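Local coordinates for protein hydroxymethyldihydropterin pyrophosphokinase-dihydropteroate synthase, putative (Plasmodium vivax, PDB 5Z79) that probably catalyses two successive steps of folate synthesis, pyrophosphorylation of 6-hydroxymethyl-7,8-dihydropterin and condensation of the resulting diphosphate with 4-aminobenzoate to give dihydropteroate, at residues A[364-378]-A[446-458]. Residues are numbered along the deposited sequence; the frame is centred on the assembly and turned at random.
Sequences MFEMASDGASVIDIG and DAKPIISIDTVNY. With HH2 (6-hydroxymethylpterin-diphosphate), chain G.
Two buried carboxylates, Asp376 and Asp454, lie near each other on neighbouring strands, with Asp376 OD2 3.7 Å from Asp454 OD2. Their planes are 29° apart. Arg697 probably offsets the like charges: it forms a salt bridge with Asp376 and a long, weak ion pair with Asp454. Ser452 OG donates to Asp376 OD1 at 2.7 Å, meeting it nearly head-on. Asn474 ND2 also hydrogen-bonds to OD1, which therefore has two partners. With CG opposite the backbone N (chi1 -166°), the Asp376 carboxylate reaches across to Ser452 and Asp454. Strands 374-378 and 450-454 run parallel in the TIM-barrel sheet of the pterin-binding domain, at 27° to each other. Backbone hydrogen bonds join them, such as Ser452 N to Ile375 O at 2.7 Å. At the C-terminal end, Asp454 OD2 is 3.0 Å from N4 of the bound 6-hydroxymethylpterin-diphosphate, in its pocket. Ile375, Ile377 and Ile451 point to the opposite, apolar face of the sheet from Asp376 and Ser452, towards the outer helices. There Ile377 CD1 meets Ile451 CG2 at 3.9 Å, and Met364 CE reaches Ile451 CD1 with the two side chains crosswise. Pro449 CG rests against Ile375 CD1 at 3.7 Å and also touches Ala368 CB of helix 357-369.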
ATOM      1  N   MET A 364      13.721  -0.785  27.715  1.00 39.38           N
ATOM      2  CA  MET A 364      14.161   0.328  26.893  1.00 38.31           C
ATOM      3  C   MET A 364      15.398  -0.014  26.086  1.00 38.85           C
ATOM      4  O   MET A 364      15.678   0.603  25.091  1.00 38.10           O
ATOM      5  CB  MET A 364      14.500   1.511  27.794  1.00 38.07           C
ATOM      6  CG  MET A 364      13.294   2.198  28.437  1.00 37.37           C
ATOM      7  SD  MET A 364      13.712   3.549  29.575  1.00 37.34           S
ATOM      8  CE  MET A 364      14.342   4.821  28.473  1.00 36.15           C
ATOM      9  N   PHE A 365      16.176  -0.971  26.537  1.00 40.29           N
ATOM     10  CA  PHE A 365      17.334  -1.386  25.777  1.00 41.02           C
ATOM     11  C   PHE A 365      16.943  -2.399  24.714  1.00 41.21           C
ATOM     12  O   PHE A 365      17.426  -2.367  23.590  1.00 41.11           O
ATOM     13  CB  PHE A 365      18.382  -1.960  26.697  1.00 42.66           C
ATOM     14  CG  PHE A 365      19.272  -0.932  27.264  1.00 42.68           C
ATOM     15  CD1 PHE A 365      20.203  -0.330  26.464  1.00 42.47           C
ATOM     16  CD2 PHE A 365      19.150  -0.537  28.585  1.00 42.97           C
ATOM     17  CE1 PHE A 365      21.026   0.629  26.980  1.00 42.54           C
ATOM     18  CE2 PHE A 365      19.960   0.423  29.106  1.00 43.07           C
ATOM     19  CZ  PHE A 365      20.905   1.004  28.304  1.00 42.85           C
ATOM     20  N   GLU A 366      16.078  -3.315  25.108  1.00 41.64           N
ATOM     21  CA  GLU A 366      15.416  -4.219  24.204  1.00 41.72           C
ATOM     22  C   GLU A 366      14.723  -3.460  23.058  1.00 40.24           C
ATOM     23  O   GLU A 366      14.868  -3.802  21.894  1.00 40.31           O
ATOM     24  CB  GLU A 366      14.425  -5.007  25.041  1.00 42.17           C
ATOM     25  CG  GLU A 366      13.627  -6.085  24.355  1.00 42.49           C
ATOM     26  CD  GLU A 366      12.923  -6.958  25.371  1.00 43.34           C
ATOM     27  OE1 GLU A 366      12.254  -6.402  26.276  1.00 42.84           O
ATOM     28  OE2 GLU A 366      13.065  -8.199  25.264  1.00 44.62           O
ATOM     29  N   MET A 367      14.003  -2.399  23.385  1.00 39.01           N
ATOM     30  CA  MET A 367      13.221  -1.703  22.369  1.00 37.73           C
ATOM     31  C   MET A 367      14.046  -0.981  21.332  1.00 37.29           C
ATOM     32  O   MET A 367      13.680  -0.958  20.168  1.00 36.87           O
ATOM     33  CB  MET A 367      12.291  -0.701  23.005  1.00 36.67           C
ATOM     34  CG  MET A 367      10.910  -1.256  23.175  1.00 36.59           C
ATOM     35  SD  MET A 367       9.910  -0.012  23.969  1.00 35.55           S
ATOM     36  CE  MET A 367       8.337  -0.840  23.817  1.00 35.63           C
ATOM     37  N   ALA A 368      15.123  -0.353  21.771  1.00 37.46           N
ATOM     38  CA  ALA A 368      16.008   0.381  20.887  1.00 37.18           C
ATOM     39  C   ALA A 368      16.701  -0.615  19.970  1.00 38.24           C
ATOM     40  O   ALA A 368      16.842  -0.416  18.745  1.00 38.01           O
ATOM     41  CB  ALA A 368      17.029   1.126  21.708  1.00 37.38           C
ATOM     42  N   SER A 369      17.134  -1.702  20.587  1.00 39.55           N
ATOM     43  CA  SER A 369      17.723  -2.792  19.857  1.00 40.81           C
ATOM     44  C   SER A 369      16.770  -3.300  18.815  1.00 40.51           C
ATOM     45  O   SER A 369      17.182  -3.522  17.692  1.00 40.92           O
ATOM     46  CB  SER A 369      18.079  -3.934  20.772  1.00 42.29           C
ATOM     47  OG  SER A 369      18.932  -4.783  20.076  1.00 43.63           O
ATOM     48  N   ASP A 370      15.498  -3.452  19.179  1.00 39.89           N
ATOM     49  CA  ASP A 370      14.498  -4.042  18.286  1.00 39.77           C
ATOM     50  C   ASP A 370      14.016  -3.143  17.146  1.00 38.64           C
ATOM     51  O   ASP A 370      13.237  -3.573  16.328  1.00 38.62           O
ATOM     52  CB  ASP A 370      13.303  -4.561  19.112  1.00 39.66           C
ATOM     53  CG  ASP A 370      13.620  -5.878  19.873  1.00 41.18           C
ATOM     54  OD1 ASP A 370      14.425  -6.708  19.384  1.00 42.40           O
ATOM     55  OD2 ASP A 370      13.046  -6.096  20.967  1.00 41.25           O
ATOM     56  N   GLY A 371      14.460  -1.886  17.125  1.00 37.78           N
ATOM     57  CA  GLY A 371      14.187  -0.942  16.037  1.00 36.85           C
ATOM     58  C   GLY A 371      13.544   0.396  16.380  1.00 35.45           C
ATOM     59  O   GLY A 371      13.420   1.254  15.503  1.00 34.77           O
ATOM     60  N   ALA A 372      13.113   0.603  17.626  1.00 35.10           N
ATOM     61  CA  ALA A 372      12.394   1.874  17.987  1.00 33.87           C
ATOM     62  C   ALA A 372      13.313   3.061  17.964  1.00 33.43           C
ATOM     63  O   ALA A 372      14.327   3.042  18.655  1.00 33.97           O
ATOM     64  CB  ALA A 372      11.726   1.787  19.351  1.00 33.80           C
ATOM     65  N   SER A 373      12.947   4.078  17.174  1.00 32.56           N
ATOM     66  CA  SER A 373      13.717   5.345  17.087  1.00 32.08           C
ATOM     67  C   SER A 373      13.444   6.218  18.256  1.00 31.51           C
ATOM     68  O   SER A 373      14.342   6.850  18.720  1.00 31.56           O
ATOM     69  CB  SER A 373      13.425   6.142  15.816  1.00 31.48           C
ATOM     70  OG  SER A 373      13.994   5.516  14.679  1.00 32.16           O
ATOM     71  N   VAL A 374      12.205   6.227  18.725  1.00 31.08           N
ATOM     72  CA  VAL A 374      11.829   6.919  19.936  1.00 30.74           C
ATOM     73  C   VAL A 374      11.165   5.948  20.910  1.00 31.25           C
ATOM     74  O   VAL A 374      10.467   5.020  20.495  1.00 31.49           O
ATOM     75  CB  VAL A 374      10.827   8.083  19.664  1.00 29.80           C
ATOM     76  CG1 VAL A 374      10.808   9.064  20.819  1.00 29.55           C
ATOM     77  CG2 VAL A 374      11.174   8.808  18.372  1.00 29.38           C
ATOM     78  N   ILE A 375      11.367   6.209  22.206  1.00 31.49           N
ATOM     79  CA  ILE A 375      10.711   5.526  23.318  1.00 32.01           C
ATOM     80  C   ILE A 375       9.786   6.524  24.045  1.00 31.47           C
ATOM     81  O   ILE A 375      10.190   7.646  24.355  1.00 31.13           O
ATOM     82  CB  ILE A 375      11.765   5.011  24.309  1.00 33.00           C
ATOM     83  CG1 ILE A 375      12.798   4.135  23.601  1.00 33.66           C
ATOM     84  CG2 ILE A 375      11.103   4.257  25.441  1.00 33.68           C
ATOM     85  CD1 ILE A 375      13.896   3.621  24.503  1.00 34.79           C
ATOM     86  N   ASP A 376       8.554   6.106  24.332  1.00 31.52           N
ATOM     87  CA  ASP A 376       7.536   6.957  24.991  1.00 31.19           C
ATOM     88  C   ASP A 376       7.154   6.414  26.367  1.00 32.01           C
ATOM     89  O   ASP A 376       6.371   5.461  26.462  1.00 32.43           O
ATOM     90  CB  ASP A 376       6.277   7.022  24.122  1.00 30.66           C
ATOM     91  CG  ASP A 376       5.308   8.133  24.538  1.00 30.27           C
ATOM     92  OD1 ASP A 376       5.621   9.350  24.346  1.00 29.73           O
ATOM     93  OD2 ASP A 376       4.207   7.765  25.012  1.00 30.59           O
ATOM     94  N   ILE A 377       7.701   7.046  27.411  1.00 32.32           N
ATOM     95  CA  ILE A 377       7.464   6.656  28.792  1.00 33.25           C
ATOM     96  C   ILE A 377       6.206   7.300  29.267  1.00 33.10           C
ATOM     97  O   ILE A 377       6.063   8.504  29.109  1.00 32.49           O
ATOM     98  CB  ILE A 377       8.584   7.147  29.729  1.00 33.80           C
ATOM     99  CG1 ILE A 377       9.790   6.204  29.674  1.00 34.49           C
ATOM    100  CG2 ILE A 377       8.122   7.121  31.179  1.00 34.71           C
ATOM    101  CD1 ILE A 377      10.744   6.424  28.526  1.00 33.93           C
ATOM    102  N   GLY A 378       5.329   6.525  29.896  1.00 33.78           N
ATOM    103  CA  GLY A 378       4.073   7.059  30.395  1.00 33.84           C
ATOM    104  C   GLY A 378       3.796   6.664  31.813  1.00 35.02           C
ATOM    105  O   GLY A 378       3.707   5.477  32.084  1.00 35.74           O
ATOM    106  N   ASP A 446      24.646   8.786  18.362  1.00 36.90           N
ATOM    107  CA  ASP A 446      23.662   8.591  17.285  1.00 36.14           C
ATOM    108  C   ASP A 446      22.797   7.336  17.544  1.00 36.28           C
ATOM    109  O   ASP A 446      21.639   7.291  17.132  1.00 35.42           O
ATOM    110  CB  ASP A 446      24.314   8.482  15.892  1.00 36.72           C
ATOM    111  CG  ASP A 446      25.104   9.760  15.467  1.00 36.59           C
ATOM    112  OD1 ASP A 446      25.071  10.834  16.199  1.00 35.90           O
ATOM    113  OD2 ASP A 446      25.762   9.637  14.363  1.00 37.30           O
ATOM    114  N   ALA A 447      23.344   6.329  18.222  1.00 37.45           N
ATOM    115  CA  ALA A 447      22.580   5.115  18.535  1.00 37.73           C
ATOM    116  C   ALA A 447      21.517   5.328  19.587  1.00 36.89           C
ATOM    117  O   ALA A 447      20.469   4.728  19.517  1.00 36.54           O
ATOM    118  CB  ALA A 447      23.507   3.998  18.972  1.00 39.38           C
ATOM    119  N   LYS A 448      21.793   6.190  20.560  1.00 36.67           N
ATOM    120  CA  LYS A 448      20.902   6.419  21.697  1.00 36.13           C
ATOM    121  C   LYS A 448      19.527   6.783  21.239  1.00 34.84           C
ATOM    122  O   LYS A 448      19.400   7.689  20.440  1.00 34.03           O
ATOM    123  CB  LYS A 448      21.443   7.574  22.547  1.00 36.01           C
ATOM    124  CG  LYS A 448      20.750   7.847  23.896  1.00 35.80           C
ATOM    125  CD  LYS A 448      20.972   9.293  24.361  1.00 35.28           C
ATOM    126  CE  LYS A 448      22.469   9.629  24.431  1.00 36.18           C
ATOM    127  NZ  LYS A 448      22.850  10.948  25.012  1.00 35.98           N
ATOM    128  N   PRO A 449      18.499   6.101  21.760  1.00 34.76           N
ATOM    129  CA  PRO A 449      17.130   6.417  21.414  1.00 33.67           C
ATOM    130  C   PRO A 449      16.651   7.789  21.907  1.00 32.73           C
ATOM    131  O   PRO A 449      17.026   8.236  22.980  1.00 33.00           O
ATOM    132  CB  PRO A 449      16.334   5.296  22.092  1.00 34.12           C
ATOM    133  CG  PRO A 449      17.192   4.817  23.179  1.00 35.23           C
ATOM    134  CD  PRO A 449      18.569   4.923  22.632  1.00 35.82           C
ATOM    135  N   ILE A 450      15.830   8.453  21.110  1.00 31.76           N
ATOM    136  CA  ILE A 450      15.150   9.677  21.532  1.00 30.93           C
ATOM    137  C   ILE A 450      14.176   9.293  22.661  1.00 31.03           C
ATOM    138  O   ILE A 450      13.651   8.182  22.661  1.00 31.38           O
ATOM    139  CB  ILE A 450      14.426  10.305  20.330  1.00 30.06           C
ATOM    140  CG1 ILE A 450      15.454  10.863  19.372  1.00 30.06           C
ATOM    141  CG2 ILE A 450      13.462  11.400  20.717  1.00 29.31           C
ATOM    142  CD1 ILE A 450      14.875  11.085  17.999  1.00 29.55           C
ATOM    143  N   ILE A 451      13.954  10.180  23.635  1.00 30.85           N
ATOM    144  CA  ILE A 451      13.031   9.878  24.727  1.00 31.08           C
ATOM    145  C   ILE A 451      11.862  10.837  24.740  1.00 30.31           C
ATOM    146  O   ILE A 451      12.047  12.022  24.896  1.00 29.97           O
ATOM    147  CB  ILE A 451      13.698  10.033  26.089  1.00 31.85           C
ATOM    148  CG1 ILE A 451      15.023   9.296  26.143  1.00 32.75           C
ATOM    149  CG2 ILE A 451      12.745   9.531  27.163  1.00 32.28           C
ATOM    150  CD1 ILE A 451      14.895   7.791  26.068  1.00 33.43           C
ATOM    151  N   SER A 452      10.653  10.324  24.613  1.00 30.15           N
ATOM    152  CA  SER A 452       9.454  11.165  24.674  1.00 29.60           C
ATOM    153  C   SER A 452       8.753  10.858  25.976  1.00 30.18           C
ATOM    154  O   SER A 452       8.714   9.706  26.381  1.00 30.80           O
ATOM    155  CB  SER A 452       8.530  10.876  23.470  1.00 29.10           C
ATOM    156  OG  SER A 452       7.206  11.370  23.651  1.00 28.85           O
ATOM    157  N   ILE A 453       8.203  11.872  26.626  1.00 30.07           N
ATOM    158  CA  ILE A 453       7.515  11.668  27.893  1.00 30.75           C
ATOM    159  C   ILE A 453       6.064  12.080  27.744  1.00 30.45           C
ATOM    160  O   ILE A 453       5.736  13.198  27.335  1.00 29.93           O
ATOM    161  CB  ILE A 453       8.199  12.393  29.060  1.00 31.29           C
ATOM    162  CG1 ILE A 453       7.265  12.537  30.258  1.00 31.95           C
ATOM    163  CG2 ILE A 453       8.678  13.774  28.634  1.00 30.70           C
ATOM    164  CD1 ILE A 453       7.385  11.423  31.244  1.00 32.99           C
ATOM    165  N   ASP A 454       5.199  11.135  28.090  1.00 30.92           N
ATOM    166  CA  ASP A 454       3.771  11.241  27.869  1.00 30.80           C
ATOM    167  C   ASP A 454       3.074  11.720  29.158  1.00 31.50           C
ATOM    168  O   ASP A 454       2.795  10.929  30.058  1.00 32.32           O
ATOM    169  CB  ASP A 454       3.273   9.860  27.431  1.00 31.01           C
ATOM    170  CG  ASP A 454       1.739   9.768  27.363  1.00 31.15           C
ATOM    171  OD1 ASP A 454       1.074  10.849  27.596  1.00 31.06           O
ATOM    172  OD2 ASP A 454       1.231   8.618  27.087  1.00 31.45           O
ATOM    173  N   THR A 455       2.816  13.028  29.240  1.00 31.27           N
ATOM    174  CA  THR A 455       2.277  13.647  30.454  1.00 32.03           C
ATOM    175  C   THR A 455       1.733  14.990  30.112  1.00 31.67           C
ATOM    176  O   THR A 455       2.156  15.562  29.128  1.00 30.86           O
ATOM    177  CB  THR A 455       3.368  13.842  31.536  1.00 32.63           C
ATOM    178  OG1 THR A 455       2.790  14.397  32.742  1.00 33.55           O
ATOM    179  CG2 THR A 455       4.485  14.747  31.030  1.00 31.99           C
ATOM    180  N   VAL A 456       0.811  15.488  30.928  1.00 32.38           N
ATOM    181  CA  VAL A 456       0.326  16.860  30.837  1.00 32.32           C
ATOM    182  C   VAL A 456       0.665  17.696  32.071  1.00 33.12           C
ATOM    183  O   VAL A 456       0.000  18.703  32.345  1.00 33.51           O
ATOM    184  CB  VAL A 456      -1.195  16.940  30.615  1.00 32.61           C
ATOM    185  CG1 VAL A 456      -1.571  16.434  29.250  1.00 31.84           C
ATOM    186  CG2 VAL A 456      -1.954  16.193  31.671  1.00 33.69           C
ATOM    187  N   ASN A 457       1.712  17.304  32.797  1.00 33.47           N
ATOM    188  CA  ASN A 457       2.039  17.879  34.121  1.00 34.50           C
ATOM    189  C   ASN A 457       3.231  18.845  34.087  1.00 34.21           C
ATOM    190  O   ASN A 457       4.378  18.451  33.953  1.00 33.94           O
ATOM    191  CB  ASN A 457       2.333  16.727  35.081  1.00 35.38           C
ATOM    192  CG  ASN A 457       2.389  17.154  36.536  1.00 36.74           C
ATOM    193  OD1 ASN A 457       3.235  17.943  36.951  1.00 36.97           O
ATOM    194  ND2 ASN A 457       1.498  16.604  37.329  1.00 37.77           N
ATOM    195  N   TYR A 458       2.955  20.122  34.246  1.00 34.40           N
ATOM    196  CA  TYR A 458       4.024  21.087  34.301  1.00 34.29           C
ATOM    197  C   TYR A 458       5.165  20.660  35.249  1.00 34.99           C
ATOM    198  O   TYR A 458       6.322  20.642  34.848  1.00 34.51           O
ATOM    199  CB  TYR A 458       3.474  22.445  34.711  1.00 34.86           C
ATOM    200  CG  TYR A 458       4.507  23.556  34.686  1.00 34.75           C
ATOM    201  CD1 TYR A 458       5.292  23.814  35.778  1.00 35.69           C
ATOM    202  CD2 TYR A 458       4.691  24.338  33.551  1.00 33.80           C
ATOM    203  CE1 TYR A 458       6.241  24.795  35.745  1.00 35.66           C
ATOM    204  CE2 TYR A 458       5.628  25.343  33.519  1.00 33.76           C
ATOM    205  CZ  TYR A 458       6.405  25.556  34.621  1.00 34.68           C
ATOM    206  OH  TYR A 458       7.338  26.577  34.618  1.00 34.75           O
TER
HETATM  207  N1  HH2 G1101      -2.396   6.667  23.192  1.00 25.00           N
HETATM  208  C2  HH2 G1101      -2.094   6.241  24.443  1.00 30.50           C
HETATM  209  C3  HH2 G1101      -1.104   6.871  25.191  1.00 25.16           C
HETATM  210  N4  HH2 G1101      -0.411   7.910  24.704  1.00 25.33           N
HETATM  211  N5  HH2 G1101       0.013   9.410  22.950  1.00 22.05           N
HETATM  212  C6  HH2 G1101      -0.270   9.857  21.703  1.00 26.68           C
HETATM  213  N6  HH2 G1101       0.426  10.916  21.214  1.00 29.26           N
HETATM  214  N7  HH2 G1101      -1.220   9.298  20.924  1.00 27.09           N
HETATM  215  C8  HH2 G1101      -1.962   8.250  21.312  1.00 28.00           C
HETATM  216  O8  HH2 G1101      -2.827   7.758  20.541  1.00 27.72           O
HETATM  217  C9  HH2 G1101      -1.719   7.708  22.671  1.00 24.77           C
HETATM  218  C10 HH2 G1101      -0.666   8.371  23.469  1.00 24.07           C
HETATM  219  C11 HH2 G1101      -2.799   5.040  25.041  1.00 42.25           C
HETATM  220  O4  HH2 G1101      -1.972   3.849  24.863  1.00 53.94           O
HETATM  221  P1  HH2 G1101      -1.181   3.045  26.042  1.00 33.59           P
HETATM  222  O1P HH2 G1101      -0.911   1.622  25.662  1.00 30.42           O
HETATM  223  O2P HH2 G1101      -0.033   3.865  26.622  1.00 56.15           O
HETATM  224  O3P HH2 G1101      -2.365   2.959  27.136  1.00 51.09           O
HETATM  225  P2  HH2 G1101      -2.392   3.774  28.536  1.00 48.57           P
HETATM  226  O4P HH2 G1101      -0.965   3.787  29.085  1.00 32.64           O
HETATM  227  O5P HH2 G1101      -3.437   2.964  29.277  1.00 27.86           O
HETATM  228  O6P HH2 G1101      -2.843   5.169  28.167  1.00 46.81           O